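Local coordinates for protein GH127 beta-L-arabinofuranoside (Geobacillus stearothermophilus, PDB 4QK0) that probably hydrolyses beta-L-arabinofuranosides, as a beta-L-arabinofuranosidase of glycoside hydrolase family 127, at residues A[370-384]-A[400-414]. Residues are numbered along the deposited sequence; the frame is centred on the assembly and turned at random.
Sequences SGMDLDGKKFFYVNP and VKPVRQKWFSCACCP
Arg404 grips Ser370 side-on: NE and NH2 both donate to Ser370 O, at 3.0 Å from NE and 2.8 Å from NH2, with the oxygen close to the guanidinium plane. At another edge of that plane NH1 forms a salt bridge with Asp373 OD1 (2.8 Å), which accepts through its anti lone pair; the carboxylate plane stands 79° from the guanidinium. An extended chain from CG to NE (chi3 -178°) carries the charge this far, while CG itself sits over the centre of the Phe380 ring, 3.4 Å from its centroid, a CH-pi contact. With an alanine at Arg404, Asp373 would probably lose its charged mate, Ser370 O both of these donors, and the Phe380 ring its CH-pi partner. Next to it, Phe379 and Gln405 form a single antiparallel bridge: Phe379 N lies 2.7 Å from Gln405 O, and Gln405 N donates back to Phe379 O. Trp407 NE1 reaches Phe379 O (2.9 Å) from the opposite face of its plane. CH-pi contacts put Pro414 CB 3.8 Å from the Phe379 ring centroid and Tyr381 CB 4.0 Å from that of the Trp407 six-membered ring. Farther out, Trp633 accepts from Arg404 NH2 through its carbonyl and adds a cation-pi contact. Within the GH127 catalytic domain, therefore, the buried guanidinium cross-links two loops, met by two backbone carbonyls, one carboxylate and the Trp633 ring, which probably together balance its charge.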
ATOM      1  N   SER A 370     -16.356 -13.179   9.909  1.00 23.32           N
ATOM      2  CA  SER A 370     -15.447 -12.132  10.386  1.00 24.02           C
ATOM      3  C   SER A 370     -16.001 -10.755  10.112  1.00 23.32           C
ATOM      4  O   SER A 370     -15.661  -9.805  10.804  1.00 26.03           O
ATOM      5  CB  SER A 370     -14.080 -12.249   9.729  1.00 24.60           C
ATOM      6  OG  SER A 370     -14.141 -12.024   8.325  1.00 20.69           O
ATOM      7  N   GLY A 371     -16.893 -10.668   9.135  1.00 20.38           N
ATOM      8  CA  GLY A 371     -17.557  -9.454   8.764  1.00 19.10           C
ATOM      9  C   GLY A 371     -18.588  -8.855   9.731  1.00 19.39           C
ATOM     10  O   GLY A 371     -19.165  -7.801   9.446  1.00 18.94           O
HETATM   11  N   MSE A 372     -18.850  -9.541  10.833  1.00 22.46           N
HETATM   12  CA  MSE A 372     -19.779  -9.034  11.818  1.00 25.28           C
HETATM   13  C   MSE A 372     -19.241  -9.238  13.199  1.00 21.95           C
HETATM   14  O   MSE A 372     -18.479 -10.162  13.468  1.00 19.39           O
HETATM   15  CB  MSE A 372     -21.222  -9.605  11.704  1.00 26.82           C
HETATM   16  CG  MSE A 372     -21.288 -11.125  11.881  1.00 34.74           C
HETATM   17 SE   MSE A 372     -23.171 -11.776  12.077  1.00 46.17          SE
HETATM   18  CE  MSE A 372     -24.112 -10.179  11.462  1.00 30.20           C
ATOM     19  N   ASP A 373     -19.666  -8.330  14.086  1.00 23.49           N
ATOM     20  CA  ASP A 373     -19.482  -8.511  15.537  1.00 27.00           C
ATOM     21  C   ASP A 373     -20.335  -9.691  15.947  1.00 25.56           C
ATOM     22  O   ASP A 373     -21.392  -9.966  15.315  1.00 23.10           O
ATOM     23  CB  ASP A 373     -19.981  -7.261  16.352  1.00 31.81           C
ATOM     24  CG  ASP A 373     -18.935  -6.102  16.463  1.00 34.78           C
ATOM     25  OD1 ASP A 373     -17.726  -6.242  16.121  1.00 28.99           O
ATOM     26  OD2 ASP A 373     -19.352  -5.008  16.959  1.00 44.58           O
ATOM     27  N   LEU A 374     -19.934 -10.326  17.031  1.00 25.51           N
ATOM     28  CA  LEU A 374     -20.597 -11.515  17.475  1.00 29.17           C
ATOM     29  C   LEU A 374     -22.091 -11.280  17.723  1.00 31.51           C
ATOM     30  O   LEU A 374     -22.863 -12.196  17.534  1.00 31.11           O
ATOM     31  CB  LEU A 374     -19.940 -12.049  18.706  1.00 28.85           C
ATOM     32  CG  LEU A 374     -18.532 -12.591  18.484  1.00 31.79           C
ATOM     33  CD1 LEU A 374     -17.844 -12.727  19.828  1.00 30.13           C
ATOM     34  CD2 LEU A 374     -18.533 -13.944  17.745  1.00 28.20           C
ATOM     35  N   ASP A 375     -22.475 -10.062  18.134  1.00 30.69           N
ATOM     36  CA  ASP A 375     -23.889  -9.708  18.432  1.00 31.69           C
ATOM     37  C   ASP A 375     -24.622  -9.113  17.255  1.00 30.48           C
ATOM     38  O   ASP A 375     -25.750  -8.616  17.396  1.00 32.99           O
ATOM     39  CB  ASP A 375     -23.999  -8.751  19.672  1.00 32.91           C
ATOM     40  CG  ASP A 375     -23.364  -7.365  19.438  1.00 38.26           C
ATOM     41  OD1 ASP A 375     -22.984  -7.014  18.299  1.00 38.33           O
ATOM     42  OD2 ASP A 375     -23.233  -6.592  20.422  1.00 46.13           O
ATOM     43  N   GLY A 376     -23.960  -9.074  16.100  1.00 28.98           N
ATOM     44  CA  GLY A 376     -24.588  -8.598  14.894  1.00 27.19           C
ATOM     45  C   GLY A 376     -24.889  -7.123  14.760  1.00 29.94           C
ATOM     46  O   GLY A 376     -25.587  -6.709  13.810  1.00 27.51           O
ATOM     47  N   LYS A 377     -24.342  -6.280  15.636  1.00 29.70           N
ATOM     48  CA  LYS A 377     -24.679  -4.857  15.564  1.00 32.50           C
ATOM     49  C   LYS A 377     -23.801  -4.023  14.668  1.00 31.69           C
ATOM     50  O   LYS A 377     -24.236  -2.963  14.226  1.00 31.21           O
ATOM     51  CB  LYS A 377     -24.666  -4.237  16.965  1.00 40.76           C
ATOM     52  CG  LYS A 377     -25.860  -4.630  17.774  1.00 43.36           C
ATOM     53  CD  LYS A 377     -25.729  -4.161  19.197  1.00 54.74           C
ATOM     54  CE  LYS A 377     -26.964  -4.623  19.952  1.00 62.16           C
ATOM     55  NZ  LYS A 377     -26.756  -4.550  21.421  1.00 66.20           N
ATOM     56  N   LYS A 378     -22.564  -4.482  14.441  1.00 28.26           N
ATOM     57  CA  LYS A 378     -21.631  -3.796  13.590  1.00 29.48           C
ATOM     58  C   LYS A 378     -20.931  -4.750  12.607  1.00 26.03           C
ATOM     59  O   LYS A 378     -20.829  -5.952  12.858  1.00 25.11           O
ATOM     60  CB  LYS A 378     -20.610  -3.048  14.457  1.00 33.96           C
ATOM     61  CG  LYS A 378     -21.320  -2.040  15.352  1.00 38.36           C
ATOM     62  CD  LYS A 378     -20.440  -0.968  15.951  1.00 42.29           C
ATOM     63  CE  LYS A 378     -19.777  -1.462  17.227  1.00 52.17           C
ATOM     64  NZ  LYS A 378     -19.516  -0.312  18.135  1.00 55.26           N
ATOM     65  N   PHE A 379     -20.416  -4.166  11.524  1.00 27.72           N
ATOM     66  CA  PHE A 379     -19.870  -4.903  10.398  1.00 27.75           C
ATOM     67  C   PHE A 379     -18.553  -4.334   9.866  1.00 30.48           C
ATOM     68  O   PHE A 379     -18.249  -3.140  10.031  1.00 24.81           O
ATOM     69  CB  PHE A 379     -20.879  -4.916   9.280  1.00 31.76           C
ATOM     70  CG  PHE A 379     -22.218  -5.443   9.687  1.00 37.08           C
ATOM     71  CD1 PHE A 379     -23.196  -4.573  10.254  1.00 42.79           C
ATOM     72  CD2 PHE A 379     -22.516  -6.782   9.595  1.00 37.86           C
ATOM     73  CE1 PHE A 379     -24.446  -5.045  10.663  1.00 40.46           C
ATOM     74  CE2 PHE A 379     -23.785  -7.241   9.981  1.00 41.36           C
ATOM     75  CZ  PHE A 379     -24.739  -6.380  10.502  1.00 36.90           C
ATOM     76  N   PHE A 380     -17.781  -5.226   9.234  1.00 27.82           N
ATOM     77  CA  PHE A 380     -16.694  -4.851   8.360  1.00 26.07           C
ATOM     78  C   PHE A 380     -17.112  -5.002   6.897  1.00 26.84           C
ATOM     79  O   PHE A 380     -17.812  -5.955   6.510  1.00 28.38           O
ATOM     80  CB  PHE A 380     -15.504  -5.795   8.541  1.00 25.45           C
ATOM     81  CG  PHE A 380     -14.617  -5.492   9.676  1.00 23.17           C
ATOM     82  CD1 PHE A 380     -14.277  -4.214   9.993  1.00 24.25           C
ATOM     83  CD2 PHE A 380     -14.138  -6.506  10.437  1.00 25.92           C
ATOM     84  CE1 PHE A 380     -13.463  -3.972  11.083  1.00 25.12           C
ATOM     85  CE2 PHE A 380     -13.310  -6.279  11.522  1.00 29.07           C
ATOM     86  CZ  PHE A 380     -12.964  -5.000  11.839  1.00 24.72           C
ATOM     87  N   TYR A 381     -16.658  -4.064   6.081  1.00 28.00           N
ATOM     88  CA  TYR A 381     -16.685  -4.201   4.643  1.00 28.86           C
ATOM     89  C   TYR A 381     -15.415  -4.984   4.265  1.00 27.67           C
ATOM     90  O   TYR A 381     -15.487  -6.008   3.638  1.00 27.14           O
ATOM     91  CB  TYR A 381     -16.756  -2.820   4.049  1.00 35.09           C
ATOM     92  CG  TYR A 381     -17.331  -2.736   2.669  1.00 43.69           C
ATOM     93  CD1 TYR A 381     -16.511  -2.908   1.568  1.00 50.01           C
ATOM     94  CD2 TYR A 381     -18.670  -2.430   2.456  1.00 52.06           C
ATOM     95  CE1 TYR A 381     -16.992  -2.822   0.274  1.00 57.96           C
ATOM     96  CE2 TYR A 381     -19.163  -2.322   1.157  1.00 61.62           C
ATOM     97  CZ  TYR A 381     -18.313  -2.534   0.063  1.00 64.60           C
ATOM     98  OH  TYR A 381     -18.721  -2.462  -1.260  1.00 67.49           O
ATOM     99  N   VAL A 382     -14.277  -4.560   4.797  1.00 25.81           N
ATOM    100  CA  VAL A 382     -12.945  -5.109   4.513  1.00 23.95           C
ATOM    101  C   VAL A 382     -12.466  -5.988   5.615  1.00 22.62           C
ATOM    102  O   VAL A 382     -12.632  -5.647   6.783  1.00 21.94           O
ATOM    103  CB  VAL A 382     -11.976  -3.927   4.385  1.00 24.54           C
ATOM    104  CG1 VAL A 382     -10.548  -4.339   4.517  1.00 22.62           C
ATOM    105  CG2 VAL A 382     -12.256  -3.185   3.092  1.00 22.41           C
ATOM    106  N   ASN A 383     -11.884  -7.142   5.272  1.00 20.48           N
ATOM    107  CA  ASN A 383     -11.454  -8.095   6.275  1.00 21.64           C
ATOM    108  C   ASN A 383      -9.949  -8.340   6.213  1.00 24.62           C
ATOM    109  O   ASN A 383      -9.474  -9.279   5.540  1.00 25.58           O
ATOM    110  CB  ASN A 383     -12.147  -9.442   6.138  1.00 22.57           C
ATOM    111  CG  ASN A 383     -13.620  -9.324   6.349  1.00 22.65           C
ATOM    112  OD1 ASN A 383     -14.339  -9.012   5.408  1.00 24.00           O
ATOM    113  ND2 ASN A 383     -14.060  -9.441   7.595  1.00 19.92           N
ATOM    114  N   PRO A 384      -9.187  -7.554   6.961  1.00 23.69           N
ATOM    115  CA  PRO A 384      -7.738  -7.614   6.836  1.00 23.62           C
ATOM    116  C   PRO A 384      -7.190  -8.797   7.583  1.00 23.24           C
ATOM    117  O   PRO A 384      -7.863  -9.361   8.425  1.00 24.28           O
ATOM    118  CB  PRO A 384      -7.308  -6.305   7.470  1.00 26.05           C
ATOM    119  CG  PRO A 384      -8.331  -6.082   8.536  1.00 26.11           C
ATOM    120  CD  PRO A 384      -9.622  -6.563   7.956  1.00 25.73           C
ATOM    121  N   VAL A 400      -8.949   0.052   5.295  1.00 23.94           N
ATOM    122  CA  VAL A 400      -8.963  -0.859   6.426  1.00 24.75           C
ATOM    123  C   VAL A 400      -9.487  -0.132   7.681  1.00 29.47           C
ATOM    124  O   VAL A 400      -8.811   0.767   8.217  1.00 29.91           O
ATOM    125  CB  VAL A 400      -7.574  -1.410   6.701  1.00 25.02           C
ATOM    126  CG1 VAL A 400      -7.603  -2.291   7.936  1.00 26.38           C
ATOM    127  CG2 VAL A 400      -7.072  -2.212   5.509  1.00 27.12           C
ATOM    128  N   LYS A 401     -10.678  -0.502   8.149  1.00 29.09           N
ATOM    129  CA  LYS A 401     -11.218   0.058   9.395  1.00 30.10           C
ATOM    130  C   LYS A 401     -10.808  -0.818  10.538  1.00 27.83           C
ATOM    131  O   LYS A 401     -10.945  -2.012  10.478  1.00 29.69           O
ATOM    132  CB  LYS A 401     -12.729   0.145   9.374  1.00 30.33           C
ATOM    133  CG  LYS A 401     -13.294   0.948   8.258  1.00 32.51           C
ATOM    134  CD  LYS A 401     -12.835   2.371   8.331  1.00 40.48           C
ATOM    135  CE  LYS A 401     -13.160   3.097   7.045  1.00 49.05           C
ATOM    136  NZ  LYS A 401     -13.023   4.558   7.304  1.00 57.45           N
ATOM    137  N   PRO A 402     -10.254  -0.215  11.583  1.00 31.97           N
ATOM    138  CA  PRO A 402      -9.758  -1.022  12.700  1.00 32.47           C
ATOM    139  C   PRO A 402     -10.836  -1.535  13.632  1.00 28.84           C
ATOM    140  O   PRO A 402     -10.573  -2.409  14.430  1.00 28.49           O
ATOM    141  CB  PRO A 402      -8.813  -0.057  13.454  1.00 31.75           C
ATOM    142  CG  PRO A 402      -9.279   1.298  13.081  1.00 31.11           C
ATOM    143  CD  PRO A 402      -9.812   1.202  11.672  1.00 33.42           C
ATOM    144  N   VAL A 403     -12.035  -0.971  13.556  1.00 27.01           N
ATOM    145  CA  VAL A 403     -13.173  -1.531  14.253  1.00 26.28           C
ATOM    146  C   VAL A 403     -14.400  -1.592  13.357  1.00 26.55           C
ATOM    147  O   VAL A 403     -14.472  -0.881  12.346  1.00 22.36           O
ATOM    148  CB  VAL A 403     -13.533  -0.702  15.519  1.00 30.74           C
ATOM    149  CG1 VAL A 403     -12.342  -0.700  16.445  1.00 35.37           C
ATOM    150  CG2 VAL A 403     -13.978   0.730  15.186  1.00 29.19           C
ATOM    151  N   ARG A 404     -15.355  -2.448  13.723  1.00 25.97           N
ATOM    152  CA  ARG A 404     -16.526  -2.653  12.902  1.00 27.97           C
ATOM    153  C   ARG A 404     -17.439  -1.474  13.118  1.00 31.33           C
ATOM    154  O   ARG A 404     -17.279  -0.767  14.086  1.00 31.31           O
ATOM    155  CB  ARG A 404     -17.210  -3.988  13.261  1.00 27.63           C
ATOM    156  CG  ARG A 404     -16.365  -5.252  12.998  1.00 24.01           C
ATOM    157  CD  ARG A 404     -17.208  -6.548  13.005  1.00 23.89           C
ATOM    158  NE  ARG A 404     -16.383  -7.730  12.793  1.00 21.13           N
ATOM    159  CZ  ARG A 404     -15.682  -8.323  13.730  1.00 22.00           C
ATOM    160  NH1 ARG A 404     -15.717  -7.891  14.970  1.00 23.40           N
ATOM    161  NH2 ARG A 404     -14.865  -9.308  13.420  1.00 22.87           N
ATOM    162  N   GLN A 405     -18.362  -1.241  12.206  1.00 31.71           N
ATOM    163  CA  GLN A 405     -19.251  -0.112  12.332  1.00 37.16           C
ATOM    164  C   GLN A 405     -20.580  -0.392  11.640  1.00 42.93           C
ATOM    165  O   GLN A 405     -20.793  -1.479  11.077  1.00 42.45           O
ATOM    166  CB  GLN A 405     -18.596   1.101  11.687  1.00 40.58           C
ATOM    167  CG  GLN A 405     -18.220   0.878  10.243  1.00 40.65           C
ATOM    168  CD  GLN A 405     -17.446   2.037   9.613  1.00 43.14           C
ATOM    169  OE1 GLN A 405     -16.354   2.420  10.067  1.00 39.83           O
ATOM    170  NE2 GLN A 405     -17.988   2.569   8.519  1.00 48.27           N
ATOM    171  N   LYS A 406     -21.494   0.568  11.668  1.00 45.89           N
ATOM    172  CA  LYS A 406     -22.615   0.540  10.707  1.00 51.84           C
ATOM    173  C   LYS A 406     -22.243   1.232   9.398  1.00 58.11           C
ATOM    174  O   LYS A 406     -21.369   2.122   9.358  1.00 56.14           O
ATOM    175  CB  LYS A 406     -23.870   1.151  11.287  1.00 55.49           C
ATOM    176  CG  LYS A 406     -24.496   0.265  12.331  1.00 57.23           C
ATOM    177  CD  LYS A 406     -23.939   0.544  13.726  1.00 62.78           C
ATOM    178  CE  LYS A 406     -24.979   1.274  14.597  1.00 65.90           C
ATOM    179  NZ  LYS A 406     -24.436   1.971  15.801  1.00 65.22           N
ATOM    180  N   TRP A 407     -22.914   0.807   8.328  1.00 63.14           N
ATOM    181  CA  TRP A 407     -22.684   1.326   6.967  1.00 64.40           C
ATOM    182  C   TRP A 407     -23.975   1.875   6.354  1.00 74.35           C
ATOM    183  O   TRP A 407     -25.099   1.622   6.844  1.00 80.11           O
ATOM    184  CB  TRP A 407     -22.085   0.237   6.065  1.00 63.05           C
ATOM    185  CG  TRP A 407     -20.799  -0.315   6.619  1.00 61.12           C
ATOM    186  CD1 TRP A 407     -20.663  -1.290   7.569  1.00 57.31           C
ATOM    187  CD2 TRP A 407     -19.476   0.123   6.300  1.00 58.07           C
ATOM    188  NE1 TRP A 407     -19.332  -1.488   7.858  1.00 52.87           N
ATOM    189  CE2 TRP A 407     -18.579  -0.641   7.094  1.00 55.86           C
ATOM    190  CE3 TRP A 407     -18.956   1.080   5.411  1.00 60.21           C
ATOM    191  CZ2 TRP A 407     -17.187  -0.488   7.025  1.00 55.01           C
ATOM    192  CZ3 TRP A 407     -17.565   1.242   5.339  1.00 60.50           C
ATOM    193  CH2 TRP A 407     -16.697   0.456   6.147  1.00 58.75           C
ATOM    194  N   PHE A 408     -23.784   2.626   5.277  1.00 82.10           N
ATOM    195  CA  PHE A 408     -24.843   3.391   4.621  1.00 87.84           C
ATOM    196  C   PHE A 408     -24.400   3.568   3.177  1.00 83.82           C
ATOM    197  O   PHE A 408     -23.217   3.773   2.898  1.00 78.23           O
ATOM    198  CB  PHE A 408     -25.116   4.762   5.286  1.00 91.91           C
ATOM    199  CG  PHE A 408     -24.847   4.793   6.774  1.00101.58           C
ATOM    200  CD1 PHE A 408     -25.843   4.403   7.692  1.00 95.86           C
ATOM    201  CD2 PHE A 408     -23.607   5.214   7.271  1.00 98.51           C
ATOM    202  CE1 PHE A 408     -25.604   4.431   9.064  1.00 95.72           C
ATOM    203  CE2 PHE A 408     -23.372   5.240   8.644  1.00101.31           C
ATOM    204  CZ  PHE A 408     -24.365   4.852   9.542  1.00 99.31           C
ATOM    205  N   SER A 409     -25.349   3.460   2.257  1.00 97.32           N
ATOM    206  CA  SER A 409     -25.094   3.672   0.825  1.00109.07           C
ATOM    207  C   SER A 409     -24.680   2.348   0.161  1.00110.04           C
ATOM    208  O   SER A 409     -25.432   1.784  -0.653  1.00106.87           O
ATOM    209  CB  SER A 409     -24.047   4.783   0.599  1.00107.73           C
ATOM    210  OG  SER A 409     -24.390   5.563  -0.522  1.00110.80           O
ATOM    211  N   CYS A 410     -23.491   1.862   0.521  1.00103.15           N
ATOM    212  CA  CYS A 410     -23.121   0.481   0.283  1.00 97.18           C
ATOM    213  C   CYS A 410     -23.097  -0.212   1.653  1.00 99.39           C
ATOM    214  O   CYS A 410     -22.036  -0.583   2.203  1.00 94.65           O
ATOM    215  CB  CYS A 410     -21.799   0.365  -0.475  1.00 95.04           C
ATOM    216  SG  CYS A 410     -21.913  -0.888  -1.784  1.00 89.50           S
ATOM    217  N   ALA A 411     -24.309  -0.336   2.199  1.00 95.72           N
ATOM    218  CA  ALA A 411     -24.583  -1.144   3.383  1.00 90.46           C
ATOM    219  C   ALA A 411     -25.034  -2.520   2.916  1.00 81.78           C
ATOM    220  O   ALA A 411     -26.176  -2.916   3.123  1.00 81.12           O
ATOM    221  CB  ALA A 411     -25.653  -0.491   4.257  1.00 88.19           C
ATOM    222  N   CYS A 412     -24.111  -3.239   2.288  1.00 80.11           N
ATOM    223  CA  CYS A 412     -24.359  -4.589   1.813  1.00 82.93           C
ATOM    224  C   CYS A 412     -23.831  -5.632   2.802  1.00 72.40           C
ATOM    225  O   CYS A 412     -24.411  -6.695   2.953  1.00 76.66           O
ATOM    226  CB  CYS A 412     -23.730  -4.791   0.430  1.00 93.12           C
ATOM    227  SG  CYS A 412     -21.944  -4.504   0.351  1.00 96.02           S
ATOM    228  N   CYS A 413     -22.741  -5.329   3.484  1.00 70.81           N
ATOM    229  CA  CYS A 413     -22.208  -6.250   4.474  1.00 75.86           C
ATOM    230  C   CYS A 413     -23.344  -6.905   5.287  1.00 87.10           C
ATOM    231  O   CYS A 413     -23.333  -8.127   5.461  1.00 82.50           O
ATOM    232  CB  CYS A 413     -21.241  -5.526   5.394  1.00 76.89           C
ATOM    233  SG  CYS A 413     -20.846  -3.877   4.780  1.00100.48           S
ATOM    234  N   PRO A 414     -24.338  -6.100   5.772  1.00 91.77           N
ATOM    235  CA  PRO A 414     -25.426  -6.686   6.586  1.00 90.36           C
ATOM    236  C   PRO A 414     -26.496  -7.563   5.854  1.00 92.13           C
ATOM    237  O   PRO A 414     -26.559  -8.758   6.143  1.00 62.97           O
ATOM    238  CB  PRO A 414     -26.054  -5.467   7.296  1.00 89.21           C
ATOM    239  CG  PRO A 414     -25.171  -4.304   7.011  1.00 88.59           C
ATOM    240  CD  PRO A 414     -24.434  -4.625   5.748  1.00 91.19           C
TER
HETATM  241  O   HOH W   1     -15.783  -4.200  16.314  1.00 24.62           O
HETATM  242  O   HOH W   2     -12.027  -3.177   7.913  1.00 21.70           O